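Local coordinates for protein transcriptional regulator, TetR family (Marinobacter aquaeolei, PDB 3NNR) that probably binds DNA as a dimeric transcriptional regulator of the TetR family, at residues 128-131 / 132-136; 151-154 / 155-159; 30-34 / 35-39. One frame throughout, in Å; residues are numbered along the deposited sequence.

Contact 1: 128-131 / 132-136; sequences NRIF and AKLAD
Ile130 and Leu134, one turn apart near the end of helix 110-136, lie side by side and point the same way, with the CG2 methyl of Ile130 3.6 Å from CD1 of Leu134. The same leucine methyl reaches the rim of the Phe131 ring, near the ring plane and 3.9 Å from CD1 of Phe131. One branch serves both neighbours because CG of Leu134 stands beside its own backbone N (chi1 -66°), turning CD1 back toward the preceding turn. With an alanine in place of Leu134, Ile130 CG2 and the Phe131 edge would probably lose their shared neighbour, and a gap would be likely to open beside Ile76 and Ile139. Beneath the side chains, Leu134 N donates to Ile130 O at 2.8 Å.

Another side of the helix is polar. A bend at chi2 (51°) carries the Arg129 guanidinium along the helix, and CG of Lys133 sits 4.2 Å above its plane, over the centre of that flat group. Asp136 adds charge alone: its OD2 lies 4.4 Å from Arg129 NH1, well out of the guanidinium plane. Stronger partners lie outside this turn: Glu72 forms a salt bridge with Arg129, and the backbone carbonyl of Arg74 accepts from Lys133 NZ. With Phe131 packed on helix 145-160 and Arg129 in polar bonds on another side, this is a helical turn of the all-helical C-terminal domain of a TetR-family regulator.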
ATOM      1  N   ASN A 128     -16.663   5.834   5.864  1.00 69.94           N
ATOM      2  CA  ASN A 128     -17.476   7.070   5.799  1.00 74.82           C
ATOM      3  C   ASN A 128     -18.451   7.105   6.943  1.00 75.86           C
ATOM      4  O   ASN A 128     -18.527   8.102   7.681  1.00 77.52           O
ATOM      5  CB  ASN A 128     -18.276   7.210   4.481  1.00 76.81           C
ATOM      6  CG  ASN A 128     -17.526   7.982   3.419  1.00 81.53           C
ATOM      7  OD1 ASN A 128     -17.242   9.168   3.592  1.00 85.75           O
ATOM      8  ND2 ASN A 128     -17.228   7.328   2.300  1.00 85.45           N
ATOM      9  N   ARG A 129     -19.154   5.984   7.093  1.00 74.67           N
ATOM     10  CA  ARG A 129     -20.182   5.867   8.090  1.00 77.06           C
ATOM     11  C   ARG A 129     -19.648   5.989   9.526  1.00 76.57           C
ATOM     12  O   ARG A 129     -20.292   6.636  10.351  1.00 76.71           O
ATOM     13  CB  ARG A 129     -21.029   4.598   7.868  1.00 77.50           C
ATOM     14  CG  ARG A 129     -22.326   4.543   8.663  1.00 80.64           C
ATOM     15  CD  ARG A 129     -23.190   5.826   8.502  1.00 82.78           C
ATOM     16  NE  ARG A 129     -24.372   5.811   9.363  1.00 94.74           N
ATOM     17  CZ  ARG A 129     -25.054   6.888   9.778  1.00 99.65           C
ATOM     18  NH1 ARG A 129     -24.681   8.140   9.457  1.00102.32           N
ATOM     19  NH2 ARG A 129     -26.117   6.712  10.561  1.00 99.88           N
ATOM     20  N   ILE A 130     -18.461   5.430   9.795  1.00 74.33           N
ATOM     21  CA  ILE A 130     -17.820   5.544  11.121  1.00 73.27           C
ATOM     22  C   ILE A 130     -17.509   7.009  11.424  1.00 75.04           C
ATOM     23  O   ILE A 130     -17.832   7.494  12.495  1.00 78.80           O
ATOM     24  CB  ILE A 130     -16.547   4.685  11.235  1.00 70.42           C
ATOM     25  CG1 ILE A 130     -16.925   3.194  11.332  1.00 70.58           C
ATOM     26  CG2 ILE A 130     -15.763   5.053  12.484  1.00 63.51           C
ATOM     27  CD1 ILE A 130     -15.817   2.251  10.842  1.00 65.74           C
ATOM     28  N   PHE A 131     -16.899   7.709  10.481  1.00 74.57           N
ATOM     29  CA  PHE A 131     -16.638   9.128  10.655  1.00 75.41           C
ATOM     30  C   PHE A 131     -17.939   9.914  10.828  1.00 76.03           C
ATOM     31  O   PHE A 131     -18.000  10.801  11.676  1.00 76.32           O
ATOM     32  CB  PHE A 131     -15.904   9.727   9.466  1.00 76.35           C
ATOM     33  CG  PHE A 131     -14.467   9.276   9.284  1.00 80.87           C
ATOM     34  CD1 PHE A 131     -13.623   8.982  10.362  1.00 87.19           C
ATOM     35  CD2 PHE A 131     -13.909   9.322   7.996  1.00 89.25           C
ATOM     36  CE1 PHE A 131     -12.291   8.634  10.146  1.00 91.21           C
ATOM     37  CE2 PHE A 131     -12.574   8.989   7.771  1.00 90.81           C
ATOM     38  CZ  PHE A 131     -11.762   8.643   8.845  1.00 89.53           C
ATOM     39  N   ALA A 132     -18.958   9.587  10.026  1.00 74.75           N
ATOM     40  CA  ALA A 132     -20.258  10.248  10.123  1.00 77.41           C
ATOM     41  C   ALA A 132     -20.790  10.112  11.548  1.00 80.43           C
ATOM     42  O   ALA A 132     -21.233  11.126  12.126  1.00 84.70           O
ATOM     43  CB  ALA A 132     -21.269   9.706   9.084  1.00 78.12           C
ATOM     44  N   LYS A 133     -20.686   8.897  12.123  1.00 77.49           N
ATOM     45  CA  LYS A 133     -21.112   8.651  13.510  1.00 79.47           C
ATOM     46  C   LYS A 133     -20.203   9.315  14.553  1.00 79.74           C
ATOM     47  O   LYS A 133     -20.700   9.762  15.589  1.00 86.10           O
ATOM     48  CB  LYS A 133     -21.289   7.152  13.846  1.00 79.36           C
ATOM     49  CG  LYS A 133     -22.313   6.401  12.975  1.00 77.27           C
ATOM     50  CD  LYS A 133     -23.123   5.351  13.714  1.00 86.35           C
ATOM     51  CE  LYS A 133     -24.183   6.029  14.586  1.00 99.99           C
ATOM     52  NZ  LYS A 133     -25.209   5.089  15.031  1.00108.09           N
ATOM     53  N   LEU A 134     -18.893   9.364  14.307  1.00 77.18           N
ATOM     54  CA  LEU A 134     -17.943  10.042  15.219  1.00 77.11           C
ATOM     55  C   LEU A 134     -18.259  11.556  15.311  1.00 82.33           C
ATOM     56  O   LEU A 134     -18.072  12.183  16.375  1.00 83.82           O
ATOM     57  CB  LEU A 134     -16.485   9.806  14.787  1.00 72.78           C
ATOM     58  CG  LEU A 134     -15.948   8.363  14.885  1.00 68.50           C
ATOM     59  CD1 LEU A 134     -14.673   8.182  14.008  1.00 51.98           C
ATOM     60  CD2 LEU A 134     -15.727   7.945  16.333  1.00 63.64           C
ATOM     61  N   ALA A 135     -18.727  12.120  14.189  1.00 83.63           N
ATOM     62  CA  ALA A 135     -19.166  13.506  14.115  1.00 86.74           C
ATOM     63  C   ALA A 135     -20.412  13.653  15.003  1.00 90.37           C
ATOM     64  O   ALA A 135     -20.424  14.496  15.895  1.00 91.56           O
ATOM     65  CB  ALA A 135     -19.474  13.911  12.657  1.00 86.10           C
ATOM     66  N   ASP A 136     -21.406  12.780  14.791  1.00 91.52           N
ATOM     67  CA  ASP A 136     -22.677  12.775  15.557  1.00 95.69           C
ATOM     68  C   ASP A 136     -22.478  12.613  17.065  1.00 95.10           C
ATOM     69  O   ASP A 136     -23.193  13.226  17.848  1.00 96.31           O
ATOM     70  CB  ASP A 136     -23.638  11.677  15.055  1.00 97.37           C
ATOM     71  CG  ASP A 136     -24.054  11.863  13.589  1.00102.88           C
ATOM     72  OD1 ASP A 136     -24.359  13.007  13.186  1.00109.36           O
ATOM     73  OD2 ASP A 136     -24.091  10.854  12.842  1.00107.42           O
TER

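Contact 2: 151-154 / 155-159; sequences MSLN and VWLVI
Leu153 O accepts the shortest hydrogen bond joining 151-154 to 155-159, from Leu157 N at 2.8 Å with an N-H...O angle of 163°; the donor arrives nearly along the C=O axis. The side chains of the same two residues meet above it, Leu153 CG lying 4.1 Å from Leu157 CD1. They run at a slant to each other, since CG of Leu153 extends opposite its backbone N (chi1 -170°) while that of Leu157 stands beside its own N (chi1 -70°). CD1 of Leu157 is also shared with the Asn154 amide, whose OD1 lies 3.8 Å from that methyl. The other end of this amide turns to the second subunit: ND2 donates to the backbone O of its Gln189, a bond that should hold the amide's rotation and gives a buried N-H its acceptor.

Val155 fits its CG2 against the previous turn, 3.6 Å from Met151 O, and Ser152 OG is bonded back to the carbonyl of Arg148. Trp156 makes an edge-to-face ring contact with Phe165 of the second subunit, on which Leu153 and Leu157 also pack. Val155 and Val158 rest on helix 186-194 of their own chain, and Val158 also touches Asn154 of the second subunit. Two helices of one subunit that pack together and also meet the partner subunit are consistent with the four-helix dimer interface of TetR-family regulators.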
HETATM    1  N   MSE A 151     -10.681  11.652   3.051  1.00 70.95           N
HETATM    2  CA  MSE A 151     -10.093  11.135   4.294  1.00 71.84           C
HETATM    3  C   MSE A 151     -10.302   9.648   4.507  1.00 70.63           C
HETATM    4  O   MSE A 151      -9.418   9.000   5.060  1.00 72.96           O
HETATM    5  CB  MSE A 151     -10.588  11.905   5.511  1.00 72.79           C
HETATM    6  CG  MSE A 151      -9.784  13.138   5.750  1.00 78.56           C
HETATM    7 SE   MSE A 151     -10.771  14.384   6.766  0.75 88.74          SE
HETATM    8  CE  MSE A 151     -11.854  13.210   7.980  1.00 85.29           C
ATOM      9  N   SER A 152     -11.461   9.141   4.076  1.00 69.24           N
ATOM     10  CA  SER A 152     -11.812   7.733   4.193  1.00 67.00           C
ATOM     11  C   SER A 152     -10.914   6.872   3.331  1.00 64.02           C
ATOM     12  O   SER A 152     -10.450   5.828   3.757  1.00 62.00           O
ATOM     13  CB  SER A 152     -13.297   7.511   3.841  1.00 70.24           C
ATOM     14  OG  SER A 152     -14.158   8.126   4.809  1.00 70.83           O
ATOM     15  N   LEU A 153     -10.672   7.319   2.111  1.00 65.72           N
ATOM     16  CA  LEU A 153      -9.738   6.643   1.225  1.00 65.86           C
ATOM     17  C   LEU A 153      -8.322   6.591   1.842  1.00 65.57           C
ATOM     18  O   LEU A 153      -7.688   5.533   1.790  1.00 67.20           O
ATOM     19  CB  LEU A 153      -9.720   7.311  -0.159  1.00 66.34           C
ATOM     20  CG  LEU A 153      -8.989   6.623  -1.300  1.00 63.88           C
ATOM     21  CD1 LEU A 153      -9.413   5.175  -1.424  1.00 61.90           C
ATOM     22  CD2 LEU A 153      -9.231   7.381  -2.608  1.00 62.83           C
ATOM     23  N   ASN A 154      -7.864   7.691   2.464  1.00 63.93           N
ATOM     24  CA  ASN A 154      -6.540   7.718   3.127  1.00 61.13           C
ATOM     25  C   ASN A 154      -6.432   6.675   4.239  1.00 59.00           C
ATOM     26  O   ASN A 154      -5.407   6.028   4.357  1.00 56.86           O
ATOM     27  CB  ASN A 154      -6.168   9.113   3.638  1.00 62.14           C
ATOM     28  CG  ASN A 154      -5.764  10.073   2.516  1.00 64.87           C
ATOM     29  OD1 ASN A 154      -5.376   9.663   1.431  1.00 59.79           O
ATOM     30  ND2 ASN A 154      -5.827  11.354   2.799  1.00 71.53           N
ATOM     31  N   VAL A 155      -7.498   6.499   5.020  1.00 60.62           N
ATOM     32  CA  VAL A 155      -7.565   5.439   6.035  1.00 60.47           C
ATOM     33  C   VAL A 155      -7.335   4.079   5.373  1.00 61.86           C
ATOM     34  O   VAL A 155      -6.444   3.349   5.786  1.00 63.70           O
ATOM     35  CB  VAL A 155      -8.899   5.422   6.789  1.00 59.32           C
ATOM     36  CG1 VAL A 155      -9.043   4.165   7.575  1.00 53.85           C
ATOM     37  CG2 VAL A 155      -8.974   6.597   7.698  1.00 57.97           C
ATOM     38  N   TRP A 156      -8.062   3.811   4.290  1.00 61.10           N
ATOM     39  CA  TRP A 156      -7.946   2.558   3.569  1.00 57.56           C
ATOM     40  C   TRP A 156      -6.532   2.374   3.072  1.00 58.74           C
ATOM     41  O   TRP A 156      -5.950   1.301   3.258  1.00 60.69           O
ATOM     42  CB  TRP A 156      -8.957   2.504   2.411  1.00 58.19           C
ATOM     43  CG  TRP A 156      -9.081   1.176   1.732  1.00 59.22           C
ATOM     44  CD1 TRP A 156     -10.026   0.205   1.981  1.00 62.48           C
ATOM     45  CD2 TRP A 156      -8.247   0.660   0.682  1.00 51.01           C
ATOM     46  NE1 TRP A 156      -9.814  -0.877   1.159  1.00 59.62           N
ATOM     47  CE2 TRP A 156      -8.739  -0.620   0.348  1.00 47.35           C
ATOM     48  CE3 TRP A 156      -7.133   1.163  -0.015  1.00 59.40           C
ATOM     49  CZ2 TRP A 156      -8.150  -1.414  -0.641  1.00 56.04           C
ATOM     50  CZ3 TRP A 156      -6.536   0.367  -1.010  1.00 53.37           C
ATOM     51  CH2 TRP A 156      -7.046  -0.908  -1.306  1.00 57.52           C
ATOM     52  N   LEU A 157      -5.990   3.414   2.441  1.00 60.86           N
ATOM     53  CA  LEU A 157      -4.646   3.384   1.861  1.00 60.16           C
ATOM     54  C   LEU A 157      -3.578   3.075   2.925  1.00 62.07           C
ATOM     55  O   LEU A 157      -2.664   2.297   2.680  1.00 62.54           O
ATOM     56  CB  LEU A 157      -4.335   4.713   1.133  1.00 61.29           C
ATOM     57  CG  LEU A 157      -5.082   5.013  -0.184  1.00 60.29           C
ATOM     58  CD1 LEU A 157      -4.904   6.469  -0.657  1.00 55.02           C
ATOM     59  CD2 LEU A 157      -4.603   4.091  -1.298  1.00 51.53           C
ATOM     60  N   VAL A 158      -3.720   3.671   4.105  1.00 64.05           N
ATOM     61  CA  VAL A 158      -2.789   3.453   5.216  1.00 62.80           C
ATOM     62  C   VAL A 158      -2.927   2.063   5.806  1.00 62.33           C
ATOM     63  O   VAL A 158      -1.930   1.404   6.023  1.00 63.90           O
ATOM     64  CB  VAL A 158      -2.950   4.517   6.332  1.00 64.63           C
ATOM     65  CG1 VAL A 158      -2.296   4.059   7.651  1.00 58.86           C
ATOM     66  CG2 VAL A 158      -2.381   5.864   5.851  1.00 57.14           C
ATOM     67  N   ILE A 159      -4.146   1.627   6.064  1.00 61.90           N
ATOM     68  CA  ILE A 159      -4.371   0.328   6.705  1.00 63.28           C
ATOM     69  C   ILE A 159      -3.892  -0.830   5.843  1.00 63.92           C
ATOM     70  O   ILE A 159      -3.116  -1.651   6.286  1.00 67.09           O
ATOM     71  CB  ILE A 159      -5.838   0.107   7.090  1.00 60.61           C
ATOM     72  CG1 ILE A 159      -6.241   1.076   8.200  1.00 64.64           C
ATOM     73  CG2 ILE A 159      -6.019  -1.268   7.656  1.00 67.81           C
ATOM     74  CD1 ILE A 159      -7.691   0.946   8.665  1.00 61.50           C
TER

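Contact 3: 30-34 / 35-39; sequences HIAAH and LAISP
Ala32 and Ile37 meet where helix 28-35 ends and the chain folds back on its last turn. The methyl CB of Ala32 lies alongside the isoleucine branch, 4.3 Å from Ile37 CG1, and it also meets backbone, 3.3 Å from Ile37 O and 3.9 Å from Ser38 O. CG1 of Ile37 is placed between its own backbone N and carbonyl carbon (chi1 63°), a rotation that brings it back over the alanine, 4.0 Å from Ala32 CA. The small alanine is consistent with so close a return of the chain.

What turns the backbone is a Schellman motif. Ala36 leaves helical geometry with a positive phi of 57°, and two bonds then tie the reversed chain to the last turn. Ile37 N donates to Ala32 O at 3.2 Å, reaching back five residues. Ala36 N donates to Ala33 O, likewise at 3.2 Å, but approaches from above the carbonyl plane. One residue earlier the bonding is still helical, Leu35 N donating to Ile31 O at 3.0 Å in an almost straight bond (172°). The leucine side chain starts close over that same acceptor, its CB 3.6 Å from Ile31 O.

Just past the turn, Ser38 is the N-cap of the next helix, its OG accepting from Asn41 N. The whole element falls within the predicted helix-turn-helix, which in this family is the DNA-binding unit. Its apolar side chains divide between two neighbours: Ile31 and Leu35 pack on helix 6-21, through Ser14 and through Ile10 and Ser13 respectively, while Ala32 and Ile37 both rest on Leu42 of helix 39-45, which the turn introduces.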
ATOM      1  N   HIS A  30       1.319 -29.444  -3.709  1.00 67.37           N
ATOM      2  CA  HIS A  30       1.894 -29.155  -2.386  1.00 68.08           C
ATOM      3  C   HIS A  30       0.812 -29.283  -1.323  1.00 63.97           C
ATOM      4  O   HIS A  30       1.052 -29.887  -0.272  1.00 64.21           O
ATOM      5  CB  HIS A  30       2.481 -27.735  -2.250  1.00 68.92           C
ATOM      6  CG  HIS A  30       3.715 -27.473  -3.060  1.00 75.74           C
ATOM      7  ND1 HIS A  30       3.694 -26.787  -4.252  1.00 81.68           N
ATOM      8  CD2 HIS A  30       5.020 -27.737  -2.808  1.00 89.77           C
ATOM      9  CE1 HIS A  30       4.922 -26.673  -4.722  1.00 79.52           C
ATOM     10  NE2 HIS A  30       5.746 -27.245  -3.867  1.00 81.35           N
ATOM     11  N   ILE A  31      -0.374 -28.737  -1.616  1.00 58.43           N
ATOM     12  CA  ILE A  31      -1.469 -28.731  -0.658  1.00 56.11           C
ATOM     13  C   ILE A  31      -1.921 -30.197  -0.393  1.00 57.51           C
ATOM     14  O   ILE A  31      -2.052 -30.610   0.743  1.00 59.19           O
ATOM     15  CB  ILE A  31      -2.614 -27.807  -1.114  1.00 54.19           C
ATOM     16  CG1 ILE A  31      -2.140 -26.352  -1.275  1.00 53.44           C
ATOM     17  CG2 ILE A  31      -3.763 -27.844  -0.080  1.00 53.15           C
ATOM     18  CD1 ILE A  31      -3.064 -25.535  -2.202  1.00 48.76           C
ATOM     19  N   ALA A  32      -2.088 -30.988  -1.447  1.00 58.80           N
ATOM     20  CA  ALA A  32      -2.416 -32.411  -1.302  1.00 60.24           C
ATOM     21  C   ALA A  32      -1.349 -33.137  -0.469  1.00 62.24           C
ATOM     22  O   ALA A  32      -1.694 -33.885   0.443  1.00 63.30           O
ATOM     23  CB  ALA A  32      -2.576 -33.087  -2.671  1.00 58.61           C
ATOM     24  N   ALA A  33      -0.071 -32.885  -0.765  1.00 62.38           N
ATOM     25  CA  ALA A  33       1.036 -33.523  -0.038  1.00 64.92           C
ATOM     26  C   ALA A  33       1.028 -33.184   1.465  1.00 67.71           C
ATOM     27  O   ALA A  33       1.182 -34.094   2.297  1.00 70.54           O
ATOM     28  CB  ALA A  33       2.381 -33.178  -0.675  1.00 63.47           C
ATOM     29  N   HIS A  34       0.805 -31.903   1.791  1.00 67.54           N
ATOM     30  CA  HIS A  34       0.756 -31.391   3.188  1.00 70.72           C
ATOM     31  C   HIS A  34      -0.353 -32.113   3.938  1.00 71.32           C
ATOM     32  O   HIS A  34      -0.120 -32.662   5.013  1.00 71.27           O
ATOM     33  CB  HIS A  34       0.527 -29.860   3.196  1.00 68.76           C
ATOM     34  CG  HIS A  34       0.555 -29.204   4.557  1.00 79.92           C
ATOM     35  ND1 HIS A  34       1.726 -28.880   5.214  1.00 85.22           N
ATOM     36  CD2 HIS A  34      -0.450 -28.704   5.324  1.00 85.39           C
ATOM     37  CE1 HIS A  34       1.438 -28.271   6.352  1.00 88.24           C
ATOM     38  NE2 HIS A  34       0.125 -28.142   6.438  1.00 86.22           N
ATOM     39  N   LEU A  35      -1.539 -32.158   3.319  1.00 69.50           N
ATOM     40  CA  LEU A  35      -2.698 -32.848   3.904  1.00 69.23           C
ATOM     41  C   LEU A  35      -2.719 -34.374   3.807  1.00 67.55           C
ATOM     42  O   LEU A  35      -3.615 -34.979   4.386  1.00 69.40           O
ATOM     43  CB  LEU A  35      -3.997 -32.286   3.321  1.00 68.85           C
ATOM     44  CG  LEU A  35      -4.410 -30.898   3.762  1.00 66.05           C
ATOM     45  CD1 LEU A  35      -5.681 -30.565   3.003  1.00 66.52           C
ATOM     46  CD2 LEU A  35      -4.637 -30.874   5.276  1.00 68.57           C
ATOM     47  N   ALA A  36      -1.745 -34.992   3.133  1.00 66.15           N
ATOM     48  CA  ALA A  36      -1.693 -36.469   2.966  1.00 69.43           C
ATOM     49  C   ALA A  36      -2.973 -37.058   2.291  1.00 68.67           C
ATOM     50  O   ALA A  36      -3.475 -38.095   2.711  1.00 72.45           O
ATOM     51  CB  ALA A  36      -1.371 -37.176   4.318  1.00 70.13           C
ATOM     52  N   ILE A  37      -3.511 -36.319   1.306  1.00 65.05           N
ATOM     53  CA  ILE A  37      -4.649 -36.711   0.485  1.00 64.52           C
ATOM     54  C   ILE A  37      -4.133 -36.747  -0.943  1.00 63.57           C
ATOM     55  O   ILE A  37      -3.247 -35.991  -1.282  1.00 64.79           O
ATOM     56  CB  ILE A  37      -5.895 -35.763   0.613  1.00 62.71           C
ATOM     57  CG1 ILE A  37      -5.632 -34.328   0.131  1.00 57.22           C
ATOM     58  CG2 ILE A  37      -6.385 -35.747   2.050  1.00 61.77           C
ATOM     59  CD1 ILE A  37      -6.928 -33.512  -0.079  1.00 51.41           C
ATOM     60  N   SER A  38      -4.671 -37.625  -1.777  1.00 65.19           N
ATOM     61  CA  SER A  38      -4.205 -37.712  -3.158  1.00 64.58           C
ATOM     62  C   SER A  38      -4.546 -36.429  -3.941  1.00 62.12           C
ATOM     63  O   SER A  38      -5.410 -35.661  -3.506  1.00 62.11           O
ATOM     64  CB  SER A  38      -4.861 -38.888  -3.867  1.00 64.68           C
ATOM     65  OG  SER A  38      -6.241 -38.634  -4.021  1.00 68.80           O
ATOM     66  N   PRO A  39      -3.856 -36.183  -5.075  1.00 61.60           N
ATOM     67  CA  PRO A  39      -4.241 -35.063  -5.951  1.00 59.96           C
ATOM     68  C   PRO A  39      -5.728 -35.174  -6.374  1.00 60.72           C
ATOM     69  O   PRO A  39      -6.479 -34.175  -6.368  1.00 62.01           O
ATOM     70  CB  PRO A  39      -3.306 -35.225  -7.155  1.00 59.95           C
ATOM     71  CG  PRO A  39      -2.107 -35.948  -6.616  1.00 64.05           C
ATOM     72  CD  PRO A  39      -2.558 -36.785  -5.472  1.00 61.29           C
TER

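How the contacts relate
Contacts 1 and 2 belong to successive helices, 110-136 and 145-160, and touch directly although their centres are 15 Å apart. The Phe131 ring joins them: its CD2 lies 3.4 Å from Ser152 OG and its CZ 3.6 Å from Val155 CG2. Unidentified bound material, probably from the crystallisation liquor, comes within about 3 Å of the Phe131 side chain and about 4 Å of that of Trp156, so a pocket may lie nearby. Contact 3, in the predicted DNA-binding motif, lies on the opposite side of the chain's centre; its nearest atoms are about 25 Å from contact 2 and about 33 Å from contact 1.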